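Local structure of LPS-assembly lipoprotein LptE (Acinetobacter baumannii, 5TSE) at residues A[72-76]-A[121-125]. The protein probably acts with LptD in assembling lipopolysaccharide at the surface of the outer membrane, and may recognise lipopolysaccharide there. Numbering follows the deposited sequence.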
loop_
_atom_site.group_PDB
_atom_site.type_symbol
_atom_site.label_atom_id
_atom_site.label_comp_id
_atom_site.label_asym_id
_atom_site.label_seq_id
_atom_site.Cartn_x
_atom_site.Cartn_y
_atom_site.Cartn_z
ATOM N N LEU A 72 8.873 9.284 7.681
ATOM C CA LEU A 72 7.458 9.043 7.450
ATOM C C LEU A 72 7.306 7.681 6.791
ATOM O O LEU A 72 7.737 7.484 5.660
ATOM C CB LEU A 72 6.900 10.156 6.574
ATOM C CG LEU A 72 7.149 11.574 7.146
ATOM C CD1 LEU A 72 6.845 12.646 6.123
ATOM C CD2 LEU A 72 6.353 11.826 8.416
ATOM N N ARG A 73 6.721 6.734 7.510
ATOM C CA ARG A 73 6.554 5.398 6.979
ATOM C C ARG A 73 5.105 4.994 6.870
ATOM O O ARG A 73 4.272 5.456 7.637
ATOM C CB ARG A 73 7.249 4.389 7.899
ATOM C CG ARG A 73 7.126 2.926 7.465
ATOM C CD ARG A 73 7.912 1.953 8.350
ATOM N NE ARG A 73 9.292 2.383 8.500
ATOM C CZ ARG A 73 10.231 2.296 7.557
ATOM N NH1 ARG A 73 9.964 1.807 6.342
ATOM N NH2 ARG A 73 11.455 2.732 7.827
ATOM N N LEU A 74 4.839 4.105 5.914
ATOM C CA LEU A 74 3.531 3.492 5.759
ATOM C C LEU A 74 3.787 2.009 5.546
ATOM O O LEU A 74 4.577 1.618 4.699
ATOM C CB LEU A 74 2.723 4.097 4.609
ATOM C CG LEU A 74 1.292 3.559 4.439
ATOM C CD1 LEU A 74 0.537 3.470 5.759
ATOM C CD2 LEU A 74 0.522 4.421 3.444
ATOM N N THR A 75 3.130 1.187 6.348
ATOM C CA THR A 75 3.298 -0.252 6.279
ATOM C C THR A 75 1.945 -0.902 6.031
ATOM O O THR A 75 0.960 -0.529 6.658
ATOM C CB THR A 75 3.895 -0.744 7.601
ATOM O OG1 THR A 75 5.151 -0.071 7.807
ATOM C CG2 THR A 75 4.080 -2.251 7.602
ATOM N N VAL A 76 1.890 -1.856 5.110
ATOM C CA VAL A 76 0.620 -2.545 4.802
ATOM C C VAL A 76 0.779 -4.060 4.665
ATOM O O VAL A 76 1.693 -4.539 3.997
ATOM C CB VAL A 76 -0.045 -1.991 3.508
ATOM C CG1 VAL A 76 -1.212 -2.866 3.064
ATOM C CG2 VAL A 76 -0.532 -0.575 3.713
ATOM N N VAL A 121 4.869 8.648 -0.317
ATOM C CA VAL A 121 4.922 7.345 0.372
ATOM C C VAL A 121 3.707 6.484 0.024
ATOM O O VAL A 121 3.849 5.310 -0.308
ATOM C CB VAL A 121 5.044 7.514 1.917
ATOM C CG1 VAL A 121 4.714 6.222 2.662
ATOM C CG2 VAL A 121 6.435 8.031 2.302
ATOM N N ILE A 122 2.524 7.075 0.130
ATOM C CA ILE A 122 1.272 6.378 -0.200
ATOM C C ILE A 122 1.314 5.904 -1.647
ATOM O O ILE A 122 1.071 4.737 -1.933
ATOM C CB ILE A 122 0.046 7.289 0.020
ATOM C CG1 ILE A 122 -0.130 7.535 1.512
ATOM C CG2 ILE A 122 -1.218 6.648 -0.561
ATOM C CD1 ILE A 122 -1.216 8.530 1.871
ATOM N N ASP A 123 1.661 6.816 -2.543
ATOM C CA ASP A 123 1.766 6.516 -3.972
ATOM C C ASP A 123 2.738 5.352 -4.211
ATOM O O ASP A 123 2.394 4.379 -4.866
ATOM C CB ASP A 123 2.249 7.749 -4.722
ATOM C CG ASP A 123 2.154 7.587 -6.201
ATOM O OD1 ASP A 123 1.010 7.450 -6.692
ATOM O OD2 ASP A 123 3.204 7.627 -6.876
ATOM N N ASP A 124 3.942 5.466 -3.648
ATOM C CA ASP A 124 4.993 4.440 -3.741
ATOM C C ASP A 124 4.415 3.101 -3.311
ATOM O O ASP A 124 4.494 2.114 -4.047
ATOM C CB ASP A 124 6.191 4.872 -2.844
ATOM C CG ASP A 124 7.361 3.833 -2.786
ATOM O OD1 ASP A 124 7.149 2.627 -3.005
ATOM O OD2 ASP A 124 8.505 4.241 -2.473
ATOM N N LEU A 125 3.786 3.076 -2.141
ATOM C CA LEU A 125 3.211 1.842 -1.629
ATOM C C LEU A 125 2.086 1.304 -2.524
ATOM O O LEU A 125 2.011 0.109 -2.736
ATOM C CB LEU A 125 2.736 2.008 -0.184
ATOM C CG LEU A 125 2.253 0.728 0.505
ATOM C CD1 LEU A 125 3.299 -0.382 0.389
ATOM C CD2 LEU A 125 1.925 0.988 1.959
#
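Leu74 pushes its side chain from strand 68-81 into the angle between Val121, Ile122 and Leu125 on helix 110-134. Its CB rests on Val121 CG1 at 3.5 Å, its CG on Leu125 CD2 at 3.6 Å, and its CD2 reaches Ile122 CG1 at 3.7 Å, so one branched side chain touches two successive turns of the helix. A chi1 of -176° carries CG off along the face of the helix, and chi2 (46°) turns the CD2 methyl down to Ile122, itself on the helix flank and also touching Asp26 and Leu27 of helix 25-37. Leu125 crosses Leu74 at about a right angle and inserts its CD2 methyl between Leu74 and Val76, meeting Val76 CG2 at 3.4 Å. Its CA stands farther from the strand than that of Val121, and the longer side chain spans the gap; beta-branched Val76 suits the extended strand. Val121 lies one turn earlier, where its O accepts the helical hydrogen bond from Leu125 N. Its CG1 sits against Leu74, while CG2 lies 3.6 Å from Leu72 O; a compact residue suits this closer approach. Locally the helix runs 31° from the strand direction, with the axes 8.7 Å apart at their closest.

This is the packing of an alpha/beta layer, in which the long C-terminal helix covers one face of the mixed sheet. Neighbouring strands widen the apolar floor, Ala96 and Leu94 meeting Val121 and Leu125 while Tyr56 touches Leu74. On the sheet's other face, Arg73 and Thr75 direct their polar groups to Thr95. Asp124 makes no contact with 72-76; it forms a salt bridge with Arg98 on adjacent strand 92-101. Between 72-76 and 121-125 the side chains meet through aliphatic carbon alone, which implies that burial and shape fit, rather than directional polar bonds, hold these two segments together.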